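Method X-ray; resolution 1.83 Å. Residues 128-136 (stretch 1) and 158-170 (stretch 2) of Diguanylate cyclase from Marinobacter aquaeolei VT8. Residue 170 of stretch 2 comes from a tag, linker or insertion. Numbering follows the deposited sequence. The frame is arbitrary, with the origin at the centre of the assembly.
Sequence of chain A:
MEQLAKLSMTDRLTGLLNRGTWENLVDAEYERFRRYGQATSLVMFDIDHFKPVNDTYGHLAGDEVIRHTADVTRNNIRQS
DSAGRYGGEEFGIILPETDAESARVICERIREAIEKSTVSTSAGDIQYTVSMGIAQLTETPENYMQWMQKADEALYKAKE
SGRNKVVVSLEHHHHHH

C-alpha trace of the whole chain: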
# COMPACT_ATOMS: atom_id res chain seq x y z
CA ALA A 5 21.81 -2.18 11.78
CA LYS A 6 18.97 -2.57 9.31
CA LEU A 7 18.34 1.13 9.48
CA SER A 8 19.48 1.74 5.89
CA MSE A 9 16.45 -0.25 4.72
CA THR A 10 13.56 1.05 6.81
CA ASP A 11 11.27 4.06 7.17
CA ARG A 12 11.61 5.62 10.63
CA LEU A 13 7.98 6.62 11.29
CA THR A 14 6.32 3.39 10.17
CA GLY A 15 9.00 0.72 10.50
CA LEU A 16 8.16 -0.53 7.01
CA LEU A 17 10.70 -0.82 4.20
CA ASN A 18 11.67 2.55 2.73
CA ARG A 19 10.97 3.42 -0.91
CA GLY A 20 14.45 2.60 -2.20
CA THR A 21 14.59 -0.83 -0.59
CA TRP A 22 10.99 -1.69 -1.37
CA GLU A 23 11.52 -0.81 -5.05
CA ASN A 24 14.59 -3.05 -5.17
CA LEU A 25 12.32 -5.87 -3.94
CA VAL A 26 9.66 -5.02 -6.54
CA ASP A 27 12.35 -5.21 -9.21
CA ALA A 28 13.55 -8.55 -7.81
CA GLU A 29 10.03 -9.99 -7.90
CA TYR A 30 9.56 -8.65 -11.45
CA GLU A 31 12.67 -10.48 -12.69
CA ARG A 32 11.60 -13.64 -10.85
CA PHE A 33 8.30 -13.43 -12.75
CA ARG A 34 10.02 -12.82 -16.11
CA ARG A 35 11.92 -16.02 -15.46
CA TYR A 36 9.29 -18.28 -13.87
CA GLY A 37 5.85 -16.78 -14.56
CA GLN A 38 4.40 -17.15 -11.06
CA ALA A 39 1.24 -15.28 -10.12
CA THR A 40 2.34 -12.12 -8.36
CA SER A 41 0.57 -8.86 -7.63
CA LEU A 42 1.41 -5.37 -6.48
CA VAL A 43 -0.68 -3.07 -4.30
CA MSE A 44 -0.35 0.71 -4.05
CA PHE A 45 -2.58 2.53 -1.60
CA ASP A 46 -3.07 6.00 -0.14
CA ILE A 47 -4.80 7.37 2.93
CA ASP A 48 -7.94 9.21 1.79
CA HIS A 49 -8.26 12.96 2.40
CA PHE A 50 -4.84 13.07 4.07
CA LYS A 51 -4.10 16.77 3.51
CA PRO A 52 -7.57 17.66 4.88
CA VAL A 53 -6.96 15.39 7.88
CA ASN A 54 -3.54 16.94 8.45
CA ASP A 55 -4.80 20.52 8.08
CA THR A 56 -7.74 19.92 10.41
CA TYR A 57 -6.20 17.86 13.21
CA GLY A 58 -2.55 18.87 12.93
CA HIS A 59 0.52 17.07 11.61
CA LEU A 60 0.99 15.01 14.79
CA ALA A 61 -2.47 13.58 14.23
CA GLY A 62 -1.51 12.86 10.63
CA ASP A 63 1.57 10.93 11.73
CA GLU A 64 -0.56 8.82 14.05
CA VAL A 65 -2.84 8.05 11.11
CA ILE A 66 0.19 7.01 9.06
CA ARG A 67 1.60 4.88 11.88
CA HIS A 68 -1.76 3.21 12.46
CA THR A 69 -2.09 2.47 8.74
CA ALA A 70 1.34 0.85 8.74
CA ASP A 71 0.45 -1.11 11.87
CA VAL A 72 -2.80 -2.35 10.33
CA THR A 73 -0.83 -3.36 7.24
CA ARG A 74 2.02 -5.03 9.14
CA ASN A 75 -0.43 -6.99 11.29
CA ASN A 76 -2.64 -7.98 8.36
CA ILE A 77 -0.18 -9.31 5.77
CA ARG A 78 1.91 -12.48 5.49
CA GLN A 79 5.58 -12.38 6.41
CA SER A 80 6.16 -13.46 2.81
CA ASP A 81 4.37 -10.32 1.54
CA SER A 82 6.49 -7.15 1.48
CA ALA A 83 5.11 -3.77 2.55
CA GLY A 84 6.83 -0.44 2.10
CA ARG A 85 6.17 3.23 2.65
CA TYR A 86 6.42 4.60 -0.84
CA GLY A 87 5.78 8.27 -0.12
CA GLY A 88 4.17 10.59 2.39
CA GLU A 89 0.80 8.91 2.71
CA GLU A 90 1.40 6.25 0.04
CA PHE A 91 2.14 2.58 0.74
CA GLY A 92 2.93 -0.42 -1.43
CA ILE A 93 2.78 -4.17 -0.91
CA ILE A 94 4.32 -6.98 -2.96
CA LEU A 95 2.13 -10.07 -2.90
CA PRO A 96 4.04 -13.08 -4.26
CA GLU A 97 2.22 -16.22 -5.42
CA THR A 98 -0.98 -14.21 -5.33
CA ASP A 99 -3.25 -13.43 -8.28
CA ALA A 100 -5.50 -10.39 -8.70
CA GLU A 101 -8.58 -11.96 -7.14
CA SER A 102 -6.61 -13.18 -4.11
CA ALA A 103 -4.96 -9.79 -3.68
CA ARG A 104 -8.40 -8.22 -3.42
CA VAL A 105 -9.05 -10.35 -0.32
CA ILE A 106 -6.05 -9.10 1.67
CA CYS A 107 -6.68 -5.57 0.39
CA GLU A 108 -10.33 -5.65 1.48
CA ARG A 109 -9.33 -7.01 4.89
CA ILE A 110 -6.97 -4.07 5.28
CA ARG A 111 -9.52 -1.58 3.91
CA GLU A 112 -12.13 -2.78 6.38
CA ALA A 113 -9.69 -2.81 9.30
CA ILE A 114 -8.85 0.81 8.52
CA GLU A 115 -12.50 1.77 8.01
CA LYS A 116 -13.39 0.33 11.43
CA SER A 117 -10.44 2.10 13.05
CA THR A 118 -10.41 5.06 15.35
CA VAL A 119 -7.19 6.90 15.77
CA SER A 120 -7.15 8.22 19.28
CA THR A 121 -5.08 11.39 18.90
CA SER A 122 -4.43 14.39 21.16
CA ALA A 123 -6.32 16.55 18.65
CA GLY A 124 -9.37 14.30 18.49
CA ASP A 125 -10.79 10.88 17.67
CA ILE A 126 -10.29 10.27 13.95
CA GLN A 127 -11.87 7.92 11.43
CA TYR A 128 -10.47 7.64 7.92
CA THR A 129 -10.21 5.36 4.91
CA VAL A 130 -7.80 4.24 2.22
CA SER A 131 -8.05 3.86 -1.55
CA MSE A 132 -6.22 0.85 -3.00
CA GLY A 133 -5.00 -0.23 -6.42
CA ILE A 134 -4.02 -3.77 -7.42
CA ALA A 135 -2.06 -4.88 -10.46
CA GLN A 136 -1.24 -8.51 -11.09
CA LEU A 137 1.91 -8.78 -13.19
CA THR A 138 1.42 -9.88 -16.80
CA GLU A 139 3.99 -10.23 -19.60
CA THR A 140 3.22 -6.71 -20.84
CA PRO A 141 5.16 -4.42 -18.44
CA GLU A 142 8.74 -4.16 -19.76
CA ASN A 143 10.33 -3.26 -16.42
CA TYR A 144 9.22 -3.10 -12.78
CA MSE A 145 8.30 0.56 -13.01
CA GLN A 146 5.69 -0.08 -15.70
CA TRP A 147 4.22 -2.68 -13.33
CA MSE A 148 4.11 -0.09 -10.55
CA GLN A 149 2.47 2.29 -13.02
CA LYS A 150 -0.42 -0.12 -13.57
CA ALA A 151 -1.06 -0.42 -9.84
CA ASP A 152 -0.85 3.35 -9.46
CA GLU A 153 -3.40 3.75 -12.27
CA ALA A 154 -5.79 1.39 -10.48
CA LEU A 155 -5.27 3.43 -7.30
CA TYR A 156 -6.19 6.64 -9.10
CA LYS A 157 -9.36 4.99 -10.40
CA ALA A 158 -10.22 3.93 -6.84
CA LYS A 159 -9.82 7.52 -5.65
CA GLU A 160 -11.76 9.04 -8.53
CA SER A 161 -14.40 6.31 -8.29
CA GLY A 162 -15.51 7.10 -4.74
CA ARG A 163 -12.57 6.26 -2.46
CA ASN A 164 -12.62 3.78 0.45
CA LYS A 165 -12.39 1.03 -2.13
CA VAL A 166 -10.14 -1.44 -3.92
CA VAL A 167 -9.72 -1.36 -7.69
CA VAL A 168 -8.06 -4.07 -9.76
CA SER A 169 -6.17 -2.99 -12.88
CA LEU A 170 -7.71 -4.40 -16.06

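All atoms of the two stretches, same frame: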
# COMPACT_ATOMS: atom_id res chain seq x y z
N TYR A 128 -10.91 7.37 9.28
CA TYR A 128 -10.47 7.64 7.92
C TYR A 128 -10.54 6.38 7.08
O TYR A 128 -10.91 5.31 7.57
CB TYR A 128 -9.02 8.15 7.95
CG TYR A 128 -8.01 7.11 8.39
CD1 TYR A 128 -7.95 6.67 9.72
CD2 TYR A 128 -7.11 6.55 7.48
CE1 TYR A 128 -7.02 5.70 10.12
CE2 TYR A 128 -6.19 5.58 7.87
CZ TYR A 128 -6.15 5.16 9.19
OH TYR A 128 -5.24 4.20 9.55
N THR A 129 -10.19 6.50 5.81
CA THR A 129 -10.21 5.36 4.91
C THR A 129 -9.02 5.39 3.97
O THR A 129 -8.25 6.36 3.95
CB THR A 129 -11.49 5.33 4.06
OG1 THR A 129 -11.60 6.55 3.31
CG2 THR A 129 -12.72 5.17 4.94
N VAL A 130 -8.88 4.33 3.19
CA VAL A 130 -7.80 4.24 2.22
C VAL A 130 -8.37 3.82 0.87
O VAL A 130 -9.41 3.17 0.79
CB VAL A 130 -6.73 3.17 2.61
CG1 VAL A 130 -5.85 3.69 3.75
CG2 VAL A 130 -7.42 1.89 3.00
N SER A 131 -7.67 4.22 -0.19
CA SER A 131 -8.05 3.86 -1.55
C SER A 131 -6.93 2.90 -1.94
O SER A 131 -5.77 3.16 -1.61
CB SER A 131 -8.06 5.09 -2.46
OG SER A 131 -9.21 5.89 -2.22
N MSE A 132 -7.25 1.82 -2.63
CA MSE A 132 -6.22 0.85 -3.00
C MSE A 132 -6.27 0.39 -4.45
O MSE A 132 -7.35 0.19 -5.00
CB MSE A 132 -6.33 -0.37 -2.08
CG MSE A 132 -6.51 0.00 -0.61
SE MSE A 132 -6.68 -1.53 0.55
CE MSE A 132 -8.52 -1.88 0.32
N GLY A 133 -5.10 0.22 -5.04
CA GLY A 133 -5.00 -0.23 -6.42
C GLY A 133 -4.19 -1.50 -6.50
O GLY A 133 -3.13 -1.60 -5.88
N ILE A 134 -4.68 -2.47 -7.26
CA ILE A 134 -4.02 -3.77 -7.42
C ILE A 134 -3.67 -4.02 -8.88
O ILE A 134 -4.45 -3.73 -9.78
CB ILE A 134 -4.95 -4.93 -6.98
CG1 ILE A 134 -5.24 -4.86 -5.49
CG2 ILE A 134 -4.33 -6.29 -7.35
CD1 ILE A 134 -6.40 -5.76 -5.08
N ALA A 135 -2.47 -4.55 -9.12
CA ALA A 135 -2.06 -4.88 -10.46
C ALA A 135 -1.31 -6.20 -10.44
O ALA A 135 -0.21 -6.30 -9.88
CB ALA A 135 -1.17 -3.78 -11.06
N GLN A 136 -1.92 -7.23 -11.01
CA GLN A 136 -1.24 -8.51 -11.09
C GLN A 136 -0.28 -8.35 -12.26
O GLN A 136 -0.62 -7.72 -13.27
CB GLN A 136 -2.21 -9.67 -11.36
CG GLN A 136 -1.47 -10.98 -11.69
CD GLN A 136 -2.38 -12.20 -11.68
OE1 GLN A 136 -3.58 -12.08 -11.45
NE2 GLN A 136 -1.80 -13.38 -11.94
N ALA A 158 -9.54 4.16 -8.11
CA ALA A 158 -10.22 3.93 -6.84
C ALA A 158 -10.56 5.26 -6.17
O ALA A 158 -11.64 5.42 -5.60
CB ALA A 158 -9.34 3.09 -5.90
N LYS A 159 -9.63 6.20 -6.25
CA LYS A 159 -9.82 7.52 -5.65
C LYS A 159 -10.89 8.33 -6.37
O LYS A 159 -11.74 8.95 -5.74
CB LYS A 159 -8.51 8.31 -5.68
CG LYS A 159 -7.37 7.63 -4.93
CD LYS A 159 -6.24 8.58 -4.55
CE LYS A 159 -5.16 8.67 -5.61
NZ LYS A 159 -3.88 9.10 -4.98
N GLU A 160 -10.82 8.30 -7.69
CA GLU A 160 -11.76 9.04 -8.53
C GLU A 160 -13.14 8.40 -8.55
O GLU A 160 -14.14 9.07 -8.78
CB GLU A 160 -11.21 9.14 -9.95
CG GLU A 160 -10.12 10.17 -10.11
CD GLU A 160 -10.64 11.58 -9.89
OE1 GLU A 160 -11.43 12.07 -10.73
OE2 GLU A 160 -10.28 12.19 -8.87
N SER A 161 -13.17 7.10 -8.28
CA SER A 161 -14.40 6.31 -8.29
C SER A 161 -15.21 6.30 -6.99
O SER A 161 -16.21 5.60 -6.89
CB SER A 161 -14.08 4.87 -8.68
OG SER A 161 -15.25 4.17 -9.06
N GLY A 162 -14.77 7.06 -6.00
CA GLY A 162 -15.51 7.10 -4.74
C GLY A 162 -14.69 6.95 -3.48
O GLY A 162 -15.17 7.27 -2.39
N ARG A 163 -13.45 6.47 -3.61
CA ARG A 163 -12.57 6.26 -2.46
C ARG A 163 -13.05 5.14 -1.54
O ARG A 163 -14.10 4.54 -1.79
CB ARG A 163 -12.41 7.56 -1.67
CG ARG A 163 -11.53 8.59 -2.38
CD ARG A 163 -11.51 9.92 -1.64
NE ARG A 163 -10.33 10.71 -1.98
CZ ARG A 163 -10.32 11.75 -2.80
NH1 ARG A 163 -11.44 12.16 -3.39
NH2 ARG A 163 -9.18 12.39 -3.04
N ASN A 164 -12.29 4.86 -0.49
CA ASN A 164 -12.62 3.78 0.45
C ASN A 164 -13.01 2.53 -0.33
O ASN A 164 -14.04 1.90 -0.08
CB ASN A 164 -13.77 4.19 1.39
CG ASN A 164 -14.04 3.16 2.46
OD1 ASN A 164 -13.14 2.42 2.87
ND2 ASN A 164 -15.28 3.12 2.94
N LYS A 165 -12.14 2.17 -1.27
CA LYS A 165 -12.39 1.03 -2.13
C LYS A 165 -11.12 0.46 -2.72
O LYS A 165 -10.06 1.10 -2.69
CB LYS A 165 -13.30 1.47 -3.28
CG LYS A 165 -12.81 2.77 -3.93
CD LYS A 165 -13.44 3.02 -5.28
CE LYS A 165 -14.90 2.66 -5.29
NZ LYS A 165 -15.25 2.08 -6.62
N VAL A 166 -11.25 -0.73 -3.29
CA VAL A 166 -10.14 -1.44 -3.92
C VAL A 166 -10.46 -1.58 -5.40
O VAL A 166 -11.55 -2.03 -5.75
CB VAL A 166 -9.99 -2.87 -3.38
CG1 VAL A 166 -8.70 -3.50 -3.91
CG2 VAL A 166 -10.03 -2.88 -1.89
N VAL A 167 -9.51 -1.22 -6.25
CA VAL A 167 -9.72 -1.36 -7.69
C VAL A 167 -8.62 -2.23 -8.27
O VAL A 167 -7.45 -2.06 -7.96
CB VAL A 167 -9.69 0.01 -8.42
CG1 VAL A 167 -9.56 -0.22 -9.93
CG2 VAL A 167 -10.97 0.78 -8.12
N VAL A 168 -9.02 -3.19 -9.11
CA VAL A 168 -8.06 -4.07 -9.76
C VAL A 168 -7.82 -3.55 -11.17
O VAL A 168 -8.77 -3.22 -11.89
CB VAL A 168 -8.60 -5.51 -9.84
CG1 VAL A 168 -7.66 -6.37 -10.67
CG2 VAL A 168 -8.75 -6.09 -8.44
N SER A 169 -6.54 -3.46 -11.55
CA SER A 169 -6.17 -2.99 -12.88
C SER A 169 -6.61 -4.01 -13.93
O SER A 169 -6.37 -5.20 -13.78
CB SER A 169 -4.66 -2.80 -12.97
OG SER A 169 -4.26 -2.50 -14.30
N LEU A 170 -7.25 -3.52 -14.99
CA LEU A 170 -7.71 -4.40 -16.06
C LEU A 170 -6.75 -4.38 -17.24
O LEU A 170 -6.31 -3.28 -17.62
CB LEU A 170 -9.11 -3.98 -16.50
O HOH W 1 -10.92 2.19 4.45
O HOH W 2 -4.60 -6.86 -12.24

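Tyr128 lies beyond the reach of stretch 2, so the contact begins at Thr129. Its CA-to-CB bond points toward the other stretch, and its methyl packs on the side-chain amide of Asn164, with CG2 of Thr129 3.5 Å from CG of Asn164; a beta-branched threonine suits this extended, partly exposed backbone. The CA-to-CB bond of Val130, a buried, beta-branched residue apt for a strand, points away, and its backbone makes the contact. Its carbonyl O receives a CA-H...O contact from CA of Asn164 at 3.3 Å, while a water links N of Val130 (3.2 Å) to OD1 of Asn164 (2.7 Å), accepting from the amide and donating to the oxygen. Asn164 has positive phi and psi, a conformation asparagine tolerates better than most residues.

Ser131 sits where the chain leaving the helix comes close. Its CB is 3.6 Å from CG of Lys159, and its OG is 3.4 Å from CA of Arg163; a small side chain fits this crowded, buried spot. The helix closes with a Schellman motif at Gly162, whose positive phi would jam a CB against the preceding carbonyl.

From Met132 the two stretches run as parallel strands, their axes 20° apart. Met132 (modelled as selenomethionine) straddles Val166, bonding to the residues before and after it: its N donates to O of Lys165 and its O accepts from N of Val167, both at 2.9 Å. Its long apolar side chain shares a sheet face with Val166, although the modelled separation of CE of Met132 and CG2 of Val166, 2.9 Å, is too short to be taken literally.

Gly133 pairs with Val167, whose side chain lies on the face opposite that of Met132, Val166, Ile134 and Val168. CA of Gly133 makes a CA-H...O contact to O of Val167 at 3.4 Å. The same oxygen accepts from N of Ile134 at 2.9 Å, so this carbonyl serves two successive residues.

Ile134 completes the ladder when its O accepts from N of Ser169 at 2.8 Å. Its CD1 lies 3.4 Å from CG1 of Val166 and 4.1 Å from CG2 of Val168. Branched aliphatic residues favour extended backbone and pack here into a continuous apolar patch.

Beyond it the contact thins. Ala135, small at a buried position, has its CB 4.1 Å from CB of Ser169. At Gln136, polar and partly exposed, a water takes over, accepting from N of Gln136 (3.0 Å) and donating to O of Ser169 (2.9 Å).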